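Local coordinates for protein sarcoplasmic calcium-binding proteins II, V, VI, and VII (Branchiostoma lanceolatum, PDB 2SAS) that binds calcium ions through EF-hand loops and seems more abundant in fast-contracting muscles, though no functional relationship has been established, at residues R68-I71 and N72-V76; N21-G24 and S25-N29; E80-L83 and A84-K88. One frame throughout, in Å; residues are numbered along the deposited sequence.

Along the chain the order is contact 2, contact 1, contact 3. Contact 2 (21-24 with 25-29) forms most of the first calcium loop, between helix 4-18 and helix 28-42; contact 1 (68-71 with 72-76) forms most of the second, after helix 48-69, and the last protein ligand of that site, Glu81, comes from contact 3 (80-83 with 84-88) on helix 79-91. Contacts 1 and 3, with centres about 12 Å apart, share one calcium ion and one water. Contacts 1 and 2, about 13 Å apart between centres, touch where Val76 packs on Gln27, and the short strands 25-26 and 77-78 pair antiparallel. The two loops make up a paired EF-hand unit, each with its own ion.

Contact 1: residues R68-I71 and N72-V76; sequences RADI and NKDDV. With CA (calcium ion), chain C.
Asp70 OD1 and Asp74 OD1 lie 2.8 Å apart because both bind the same calcium ion. Four ligands of that ion come from this one continuous turn of chain. Asp74 OD1 lies 2.2 Å from the calcium, and the backbone carbonyl Val76 O reaches it at 2.3 Å. The 1.9 Å modelled between Asp70 OD1 and the calcium is shorter than expected and doubtful at this resolution. Asn72 OD1 is a long ligand, 2.8 Å from the metal. A water completes this part of the sphere and donates a hydrogen bond to Asp74 OD2, so the aspartate holds the ion with one oxygen and the metal-bound water with the other. Glu81, from the helix that follows, supplies the remaining ligand.

The backbone sets up this convergence. Helix 48-69 ends just before Asp70, which leaves helical backbone angles, and a type I beta turn runs from Asp70 to Lys73. With CG of Asp70 anti to its own N (chi1 -166°), the carboxylate is carried in toward the ion; Asn72 and Asp74 instead place CG between N and the carbonyl carbon, near +65° in both. The second oxygen of Asp70 faces the returning backbone, with OD2 2.9 Å from Asp75 N.

The bent chain of Lys73 lays CD against the backbone carbonyl, 3.4 Å from Asp70 O.

Oxygens of Asp70, Asn72, Asp74 and Val76 crowd round one point. The cation probably offsets the repulsion among the carboxylates of Asp70, Asp74 and Glu81; without it these oxygens would probably repel one another, so the loop geometry is consistent with one that depends on bound calcium.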
ATOM      1  N   ARG A  68      21.513  17.039  -0.079  1.00 22.71           N
ATOM      2  CA  ARG A  68      20.611  17.724   0.834  1.00 22.74           C
ATOM      3  C   ARG A  68      20.200  16.885   2.043  1.00 22.45           C
ATOM      4  O   ARG A  68      19.858  17.460   3.105  1.00 24.40           O
ATOM      5  CB  ARG A  68      19.276  18.050   0.194  1.00 23.16           C
ATOM      6  CG  ARG A  68      19.124  19.212  -0.731  1.00 26.34           C
ATOM      7  CD  ARG A  68      17.700  19.235  -1.240  1.00 28.91           C
ATOM      8  NE  ARG A  68      17.657  19.794  -2.584  1.00 30.21           N
ATOM      9  CZ  ARG A  68      17.747  21.121  -2.754  1.00 33.38           C
ATOM     10  NH1 ARG A  68      17.786  21.893  -1.665  1.00 34.83           N
ATOM     11  NH2 ARG A  68      17.750  21.696  -3.955  1.00 35.28           N
ATOM     12  N   ALA A  69      20.159  15.598   1.838  1.00 20.82           N
ATOM     13  CA  ALA A  69      19.668  14.704   2.886  1.00 19.78           C
ATOM     14  C   ALA A  69      20.723  13.797   3.442  1.00 18.38           C
ATOM     15  O   ALA A  69      20.503  13.340   4.559  1.00 17.89           O
ATOM     16  CB  ALA A  69      18.457  13.898   2.355  1.00 18.77           C
ATOM     17  N   ASP A  70      21.803  13.584   2.702  1.00 18.29           N
ATOM     18  CA  ASP A  70      22.838  12.687   3.239  1.00 19.98           C
ATOM     19  C   ASP A  70      23.749  13.471   4.222  1.00 21.31           C
ATOM     20  O   ASP A  70      24.833  13.945   3.831  1.00 20.72           O
ATOM     21  CB  ASP A  70      23.623  12.058   2.134  1.00 19.89           C
ATOM     22  CG  ASP A  70      24.474  10.882   2.587  1.00 19.96           C
ATOM     23  OD1 ASP A  70      24.124  10.163   3.560  1.00 16.42           O
ATOM     24  OD2 ASP A  70      25.448  10.732   1.839  1.00 19.69           O
ATOM     25  N   ILE A  71      23.292  13.494   5.447  1.00 21.59           N
ATOM     26  CA  ILE A  71      24.018  14.207   6.494  1.00 24.35           C
ATOM     27  C   ILE A  71      25.396  13.655   6.811  1.00 24.98           C
ATOM     28  O   ILE A  71      26.298  14.524   6.930  1.00 25.39           O
ATOM     29  CB  ILE A  71      23.100  14.416   7.742  1.00 25.00           C
ATOM     30  CG1 ILE A  71      21.851  15.272   7.351  1.00 25.62           C
ATOM     31  CG2 ILE A  71      23.918  15.105   8.866  1.00 27.29           C
ATOM     32  CD1 ILE A  71      22.200  16.629   6.637  1.00 23.70           C
ATOM     33  N   ASN A  72      25.620  12.360   6.925  1.00 25.50           N
ATOM     34  CA  ASN A  72      26.912  11.758   7.223  1.00 25.89           C
ATOM     35  C   ASN A  72      27.725  11.320   6.005  1.00 27.26           C
ATOM     36  O   ASN A  72      28.589  10.419   6.183  1.00 29.33           O
ATOM     37  CB  ASN A  72      26.841  10.500   8.114  1.00 25.49           C
ATOM     38  CG  ASN A  72      26.148   9.421   7.322  1.00 24.84           C
ATOM     39  OD1 ASN A  72      25.436   9.841   6.408  1.00 29.19           O
ATOM     40  ND2 ASN A  72      26.207   8.148   7.601  1.00 28.79           N
ATOM     41  N   LYS A  73      27.491  11.839   4.845  1.00 26.56           N
ATOM     42  CA  LYS A  73      28.193  11.545   3.633  1.00 25.81           C
ATOM     43  C   LYS A  73      28.551  10.140   3.227  1.00 26.28           C
ATOM     44  O   LYS A  73      29.649  10.001   2.612  1.00 27.84           O
ATOM     45  CB  LYS A  73      29.512  12.378   3.657  1.00 27.10           C
ATOM     46  CG  LYS A  73      29.277  13.687   2.853  1.00 27.98           C
ATOM     47  CD  LYS A  73      28.224  14.513   3.566  1.00 26.45           C
ATOM     48  CE  LYS A  73      28.881  15.380   4.616  1.00 28.91           C
ATOM     49  NZ  LYS A  73      29.056  16.756   4.035  1.00 32.55           N
ATOM     50  N   ASP A  74      27.717   9.153   3.380  1.00 25.40           N
ATOM     51  CA  ASP A  74      27.890   7.776   2.963  1.00 25.41           C
ATOM     52  C   ASP A  74      27.067   7.401   1.715  1.00 25.28           C
ATOM     53  O   ASP A  74      26.711   6.204   1.627  1.00 24.43           O
ATOM     54  CB  ASP A  74      27.532   6.796   4.108  1.00 24.80           C
ATOM     55  CG  ASP A  74      26.107   6.787   4.567  1.00 24.49           C
ATOM     56  OD1 ASP A  74      25.378   7.767   4.284  1.00 24.12           O
ATOM     57  OD2 ASP A  74      25.608   5.837   5.225  1.00 24.98           O
ATOM     58  N   ASP A  75      26.702   8.282   0.830  1.00 26.30           N
ATOM     59  CA  ASP A  75      25.926   8.044  -0.393  1.00 26.74           C
ATOM     60  C   ASP A  75      24.669   7.210  -0.261  1.00 26.10           C
ATOM     61  O   ASP A  75      24.217   6.557  -1.246  1.00 27.65           O
ATOM     62  CB  ASP A  75      26.823   7.386  -1.491  1.00 29.17           C
ATOM     63  CG  ASP A  75      27.915   8.328  -1.934  1.00 31.90           C
ATOM     64  OD1 ASP A  75      27.652   9.531  -1.996  1.00 33.74           O
ATOM     65  OD2 ASP A  75      29.045   7.827  -2.169  1.00 35.19           O
ATOM     66  N   VAL A  76      24.115   7.145   0.907  1.00 25.42           N
ATOM     67  CA  VAL A  76      22.866   6.405   1.172  1.00 23.73           C
ATOM     68  C   VAL A  76      21.943   7.434   1.845  1.00 23.27           C
ATOM     69  O   VAL A  76      22.462   8.136   2.751  1.00 22.95           O
ATOM     70  CB  VAL A  76      23.110   5.192   2.073  1.00 24.38           C
ATOM     71  CG1 VAL A  76      21.845   4.351   2.262  1.00 23.08           C
ATOM     72  CG2 VAL A  76      24.282   4.325   1.626  1.00 23.06           C
TER
HETATM   73 CA    CA C 187      23.432   8.792   4.751  1.00 11.24          CA
HETATM   74  O   HOH W   1      22.938   6.975   6.050  1.00 17.75           O

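Contact 2: residues N21-G24 and S25-N29; sequences NHDG and SIQDN. With CA (calcium ion), chain B.
The backbone of 21-29 curls round a calcium ion and passes from loop through the short strand 25-26 into the start of helix 28-42, bringing CA of Asn21 to 7.8 Å from CA of Asn29. Three ligands come from this arc: Ser25 O at 2.1 Å from the calcium, Asp23 OD1 at 2.3 Å and Asn21 OD1 at 2.4 Å. Asp23 OD1 has a second role, accepting a hydrogen bond from Ser25 N at 3.3 Å, with an N-H...O angle of 149°; the donor stands 52° out of the carboxylate plane. Asn21 and Asp23 both hold CG between N and the carbonyl carbon, which turns their oxygens inward. Across the loop, the amides of Asn21 and Asn29 meet with planes 61° apart. Their closest atoms, Asn21 ND2 and Asn29 ND2, are 2.8 Å apart, but as modelled these are two donors and so not a bond. Gly24, with a positive phi, carries the chain through the bend before Ser25.

Asp19 and Asp30 complete the protein ligands of this EF-hand site. Ile26 hydrogen-bonds through its backbone to Val77, joining strand 25-26 to strand 77-78, while its side chain packs among helices 4-18, 28-42 and 48-69.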
ATOM      1  N   ASN A  21      14.005  -0.576  -5.041  1.00 21.57           N
ATOM      2  CA  ASN A  21      14.432  -1.906  -4.638  1.00 22.27           C
ATOM      3  C   ASN A  21      13.999  -2.297  -3.236  1.00 23.15           C
ATOM      4  O   ASN A  21      14.501  -3.340  -2.767  1.00 24.12           O
ATOM      5  CB  ASN A  21      15.940  -2.099  -4.809  1.00 22.18           C
ATOM      6  CG  ASN A  21      16.759  -1.156  -3.951  1.00 22.75           C
ATOM      7  OD1 ASN A  21      16.334  -0.802  -2.844  1.00 21.36           O
ATOM      8  ND2 ASN A  21      17.958  -0.785  -4.443  1.00 23.79           N
ATOM      9  N   HIS A  22      13.229  -1.485  -2.554  1.00 23.15           N
ATOM     10  CA  HIS A  22      12.736  -1.852  -1.215  1.00 22.99           C
ATOM     11  C   HIS A  22      13.680  -2.201  -0.126  1.00 22.18           C
ATOM     12  O   HIS A  22      13.388  -3.141   0.676  1.00 23.34           O
ATOM     13  CB  HIS A  22      11.673  -3.032  -1.456  1.00 22.89           C
ATOM     14  CG  HIS A  22      10.559  -2.383  -2.261  1.00 27.50           C
ATOM     15  ND1 HIS A  22      10.174  -2.688  -3.550  1.00 26.32           N
ATOM     16  CD2 HIS A  22       9.831  -1.286  -1.869  1.00 28.64           C
ATOM     17  CE1 HIS A  22       9.265  -1.804  -3.908  1.00 29.83           C
ATOM     18  NE2 HIS A  22       9.022  -0.948  -2.917  1.00 30.06           N
ATOM     19  N   ASP A  23      14.786  -1.518   0.109  1.00 21.56           N
ATOM     20  CA  ASP A  23      15.690  -1.904   1.222  1.00 20.63           C
ATOM     21  C   ASP A  23      15.704  -0.916   2.354  1.00 21.97           C
ATOM     22  O   ASP A  23      16.506  -1.038   3.306  1.00 22.96           O
ATOM     23  CB  ASP A  23      17.057  -2.256   0.626  1.00 19.78           C
ATOM     24  CG  ASP A  23      17.691  -1.050  -0.030  1.00 22.42           C
ATOM     25  OD1 ASP A  23      16.958  -0.016  -0.137  1.00 23.32           O
ATOM     26  OD2 ASP A  23      18.880  -1.088  -0.390  1.00 24.38           O
ATOM     27  N   GLY A  24      14.821   0.092   2.361  1.00 22.14           N
ATOM     28  CA  GLY A  24      14.711   1.066   3.417  1.00 21.37           C
ATOM     29  C   GLY A  24      15.688   2.211   3.293  1.00 22.09           C
ATOM     30  O   GLY A  24      15.844   2.986   4.266  1.00 22.23           O
ATOM     31  N   SER A  25      16.343   2.269   2.144  1.00 21.75           N
ATOM     32  CA  SER A  25      17.347   3.295   1.842  1.00 21.15           C
ATOM     33  C   SER A  25      17.183   3.664   0.340  1.00 20.30           C
ATOM     34  O   SER A  25      16.879   2.756  -0.420  1.00 18.50           O
ATOM     35  CB  SER A  25      18.754   2.769   1.892  1.00 23.22           C
ATOM     36  OG  SER A  25      19.552   2.754   2.988  1.00 27.26           O
ATOM     37  N   ILE A  26      17.467   4.910   0.087  1.00 20.43           N
ATOM     38  CA  ILE A  26      17.506   5.529  -1.213  1.00 21.14           C
ATOM     39  C   ILE A  26      19.040   5.482  -1.554  1.00 21.68           C
ATOM     40  O   ILE A  26      19.803   5.902  -0.680  1.00 20.58           O
ATOM     41  CB  ILE A  26      17.037   7.007  -1.373  1.00 19.92           C
ATOM     42  CG1 ILE A  26      15.722   7.355  -0.644  1.00 20.69           C
ATOM     43  CG2 ILE A  26      16.839   7.310  -2.894  1.00 19.25           C
ATOM     44  CD1 ILE A  26      14.597   6.315  -0.807  1.00 18.84           C
ATOM     45  N   GLN A  27      19.363   5.038  -2.735  1.00 22.61           N
ATOM     46  CA  GLN A  27      20.783   4.950  -3.173  1.00 22.92           C
ATOM     47  C   GLN A  27      20.802   4.990  -4.691  1.00 21.59           C
ATOM     48  O   GLN A  27      19.679   4.688  -5.142  1.00 23.49           O
ATOM     49  CB  GLN A  27      21.344   3.564  -2.768  1.00 24.43           C
ATOM     50  CG  GLN A  27      21.439   3.432  -1.251  1.00 24.23           C
ATOM     51  CD  GLN A  27      21.932   2.036  -0.932  1.00 24.60           C
ATOM     52  OE1 GLN A  27      21.205   1.233  -0.331  1.00 27.38           O
ATOM     53  NE2 GLN A  27      23.154   1.850  -1.348  1.00 22.52           N
ATOM     54  N   ASP A  28      21.888   5.283  -5.360  1.00 19.60           N
ATOM     55  CA  ASP A  28      21.918   5.280  -6.825  1.00 18.70           C
ATOM     56  C   ASP A  28      21.236   4.035  -7.389  1.00 17.17           C
ATOM     57  O   ASP A  28      20.513   4.137  -8.374  1.00 16.33           O
ATOM     58  CB  ASP A  28      23.325   5.424  -7.431  1.00 20.13           C
ATOM     59  CG  ASP A  28      23.412   5.233  -8.931  1.00 23.09           C
ATOM     60  OD1 ASP A  28      22.992   6.070  -9.759  1.00 24.61           O
ATOM     61  OD2 ASP A  28      23.939   4.159  -9.358  1.00 22.93           O
ATOM     62  N   ASN A  29      21.416   2.871  -6.800  1.00 16.92           N
ATOM     63  CA  ASN A  29      20.807   1.674  -7.353  1.00 19.42           C
ATOM     64  C   ASN A  29      19.287   1.789  -7.500  1.00 19.60           C
ATOM     65  O   ASN A  29      18.722   1.047  -8.351  1.00 21.26           O
ATOM     66  CB  ASN A  29      21.276   0.408  -6.687  1.00 22.54           C
ATOM     67  CG  ASN A  29      20.746   0.153  -5.288  1.00 24.18           C
ATOM     68  OD1 ASN A  29      20.357   1.085  -4.582  1.00 26.96           O
ATOM     69  ND2 ASN A  29      20.709  -1.119  -4.894  1.00 24.64           N
TER
HETATM   70 CA    CA B 186      16.840   1.346  -1.987  1.00  9.66          CA

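Contact 3: residues E80-L83 and A84-K88; sequences EEYL and AMWEK. With CA (calcium ion), chain C.
Glu81 OE1 is gripped from two directions, binding the calcium ion at 2.3 Å and accepting a hydrogen bond from Ser78 N. Its other oxygen, OE2, is held by Ile71 N at the start of the loop, so both carboxylate oxygens have defined partners and the rotation of the group is probably restricted. The chain beyond CG is extended (chi2 171°), which carries the carboxylate away from the helix to the ion.

Around Glu81 the helix keeps regular i to i+4 bonding. Met85 N donates to Glu81 O at 2.9 Å, and Ala84 N to Glu80 O at the same length but straighter, 173° at the hydrogen. Trp86 N to Tyr82 O and Glu87 N to Leu83 O continue the series.

One turn apart, Tyr82 and Trp86 project side by side and make an edge-to-face pair, with planes at 70° and the tyrosine centroid 4.8 Å from that of the five-membered ring. The indole presents its edge: CD1 stands over one face of the phenol ring, 3.7 Å from Tyr82 CZ. Met85 reaches the same ring obliquely, its CE 3.5 Å from Tyr82 CD1.

The aromatic side of helix 79-91 faces helix 4-18, where Tyr82 OH hydrogen-bonds Thr13 and the phenol ring meets Phe14, while Ile10 touches both Tyr82 and Trp86. Met85 turns to helix 48-69, packing on Leu65 and Ala69, so this exiting helix of the second EF-hand lies against the entering helices of the first two calcium loops, 4-18 and 48-69.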
ATOM      1  N   GLU A  80      15.259   8.135   8.040  1.00 19.11           N
ATOM      2  CA  GLU A  80      15.517   9.198   9.026  1.00 18.74           C
ATOM      3  C   GLU A  80      16.093  10.435   8.373  1.00 17.49           C
ATOM      4  O   GLU A  80      15.602  11.563   8.637  1.00 17.43           O
ATOM      5  CB  GLU A  80      16.481   8.730  10.131  1.00 19.93           C
ATOM      6  CG  GLU A  80      16.041   7.384  10.775  1.00 24.05           C
ATOM      7  CD  GLU A  80      16.419   6.178   9.940  1.00 27.20           C
ATOM      8  OE1 GLU A  80      17.304   6.222   9.092  1.00 28.98           O
ATOM      9  OE2 GLU A  80      15.761   5.150  10.178  1.00 28.57           O
ATOM     10  N   GLU A  81      17.090  10.344   7.503  1.00 16.61           N
ATOM     11  CA  GLU A  81      17.600  11.568   6.859  1.00 17.14           C
ATOM     12  C   GLU A  81      16.566  12.153   5.898  1.00 17.72           C
ATOM     13  O   GLU A  81      16.451  13.394   5.796  1.00 17.90           O
ATOM     14  CB  GLU A  81      18.925  11.435   6.149  1.00 17.26           C
ATOM     15  CG  GLU A  81      19.930  10.508   6.880  1.00 18.22           C
ATOM     16  CD  GLU A  81      21.150  10.228   6.069  1.00 18.68           C
ATOM     17  OE1 GLU A  81      21.222   9.314   5.259  1.00 20.82           O
ATOM     18  OE2 GLU A  81      22.036  11.058   6.287  1.00 19.02           O
ATOM     19  N   TYR A  82      15.825  11.296   5.230  1.00 17.75           N
ATOM     20  CA  TYR A  82      14.754  11.690   4.317  1.00 18.39           C
ATOM     21  C   TYR A  82      13.637  12.372   5.125  1.00 18.46           C
ATOM     22  O   TYR A  82      13.041  13.367   4.609  1.00 18.32           O
ATOM     23  CB  TYR A  82      14.231  10.509   3.470  1.00 17.94           C
ATOM     24  CG  TYR A  82      13.209  10.796   2.406  1.00 17.17           C
ATOM     25  CD1 TYR A  82      13.508  11.376   1.160  1.00 17.75           C
ATOM     26  CD2 TYR A  82      11.859  10.578   2.675  1.00 16.49           C
ATOM     27  CE1 TYR A  82      12.505  11.688   0.224  1.00 16.75           C
ATOM     28  CE2 TYR A  82      10.865  10.827   1.765  1.00 17.18           C
ATOM     29  CZ  TYR A  82      11.184  11.389   0.514  1.00 17.79           C
ATOM     30  OH  TYR A  82      10.152  11.627  -0.387  1.00 14.59           O
ATOM     31  N   LEU A  83      13.384  11.870   6.323  1.00 18.19           N
ATOM     32  CA  LEU A  83      12.315  12.501   7.195  1.00 18.25           C
ATOM     33  C   LEU A  83      12.809  13.907   7.543  1.00 18.65           C
ATOM     34  O   LEU A  83      12.156  14.930   7.302  1.00 19.63           O
ATOM     35  CB  LEU A  83      12.089  11.596   8.378  1.00 17.16           C
ATOM     36  CG  LEU A  83      10.705  11.337   8.912  1.00 21.01           C
ATOM     37  CD1 LEU A  83      10.761  10.865  10.368  1.00 19.38           C
ATOM     38  CD2 LEU A  83       9.770  12.554   8.844  1.00 20.62           C
ATOM     39  N   ALA A  84      14.023  13.962   8.081  1.00 18.47           N
ATOM     40  CA  ALA A  84      14.718  15.208   8.433  1.00 17.07           C
ATOM     41  C   ALA A  84      14.663  16.202   7.323  1.00 16.72           C
ATOM     42  O   ALA A  84      14.396  17.385   7.587  1.00 19.36           O
ATOM     43  CB  ALA A  84      16.174  14.910   8.806  1.00 17.68           C
ATOM     44  N   MET A  85      14.945  15.810   6.091  1.00 17.61           N
ATOM     45  CA  MET A  85      14.893  16.702   4.924  1.00 17.42           C
ATOM     46  C   MET A  85      13.477  17.283   4.800  1.00 17.38           C
ATOM     47  O   MET A  85      13.298  18.496   4.603  1.00 18.38           O
ATOM     48  CB  MET A  85      15.281  16.018   3.627  1.00 17.50           C
ATOM     49  CG  MET A  85      15.026  16.917   2.436  1.00 18.58           C
ATOM     50  SD  MET A  85      15.716  16.086   0.943  1.00 21.10           S
ATOM     51  CE  MET A  85      14.582  14.685   0.952  1.00 18.31           C
ATOM     52  N   TRP A  86      12.493  16.440   4.947  1.00 18.58           N
ATOM     53  CA  TRP A  86      11.085  16.920   4.837  1.00 19.58           C
ATOM     54  C   TRP A  86      10.660  17.823   5.964  1.00 20.08           C
ATOM     55  O   TRP A  86       9.949  18.826   5.692  1.00 19.63           O
ATOM     56  CB  TRP A  86      10.173  15.733   4.563  1.00 18.96           C
ATOM     57  CG  TRP A  86      10.193  15.563   3.067  1.00 18.86           C
ATOM     58  CD1 TRP A  86      10.733  14.549   2.373  1.00 18.14           C
ATOM     59  CD2 TRP A  86       9.653  16.486   2.111  1.00 20.38           C
ATOM     60  NE1 TRP A  86      10.560  14.748   1.039  1.00 17.32           N
ATOM     61  CE2 TRP A  86       9.929  15.920   0.823  1.00 19.23           C
ATOM     62  CE3 TRP A  86       9.004  17.715   2.185  1.00 19.80           C
ATOM     63  CZ2 TRP A  86       9.538  16.541  -0.359  1.00 17.79           C
ATOM     64  CZ3 TRP A  86       8.636  18.338   1.001  1.00 16.94           C
ATOM     65  CH2 TRP A  86       8.884  17.761  -0.239  1.00 16.71           C
ATOM     66  N   GLU A  87      11.096  17.528   7.170  1.00 21.18           N
ATOM     67  CA  GLU A  87      10.763  18.395   8.329  1.00 21.94           C
ATOM     68  C   GLU A  87      11.315  19.780   8.111  1.00 20.79           C
ATOM     69  O   GLU A  87      10.658  20.763   8.471  1.00 22.13           O
ATOM     70  CB  GLU A  87      11.216  17.891   9.673  1.00 22.53           C
ATOM     71  CG  GLU A  87      10.812  16.480  10.111  1.00 26.02           C
ATOM     72  CD  GLU A  87      10.351  16.511  11.561  1.00 29.29           C
ATOM     73  OE1 GLU A  87      10.685  17.505  12.203  1.00 29.53           O
ATOM     74  OE2 GLU A  87       9.655  15.541  11.939  1.00 29.03           O
ATOM     75  N   LYS A  88      12.481  19.832   7.510  1.00 21.24           N
ATOM     76  CA  LYS A  88      13.152  21.141   7.213  1.00 21.39           C
ATOM     77  C   LYS A  88      12.330  21.876   6.177  1.00 20.83           C
ATOM     78  O   LYS A  88      11.843  22.966   6.460  1.00 20.66           O
ATOM     79  CB  LYS A  88      14.596  20.896   6.914  1.00 22.04           C
ATOM     80  CG  LYS A  88      15.543  21.807   6.236  1.00 23.20           C
ATOM     81  CD  LYS A  88      16.578  21.092   5.354  1.00 30.13           C
ATOM     82  CE  LYS A  88      16.131  20.328   4.146  1.00 31.12           C
ATOM     83  NZ  LYS A  88      16.040  21.126   2.872  1.00 31.43           N
TER
HETATM   84 CA    CA C 187      23.432   8.792   4.751  1.00 11.24          CA
HETATM   85  O   HOH W   1      22.938   6.975   6.050  1.00 17.75           O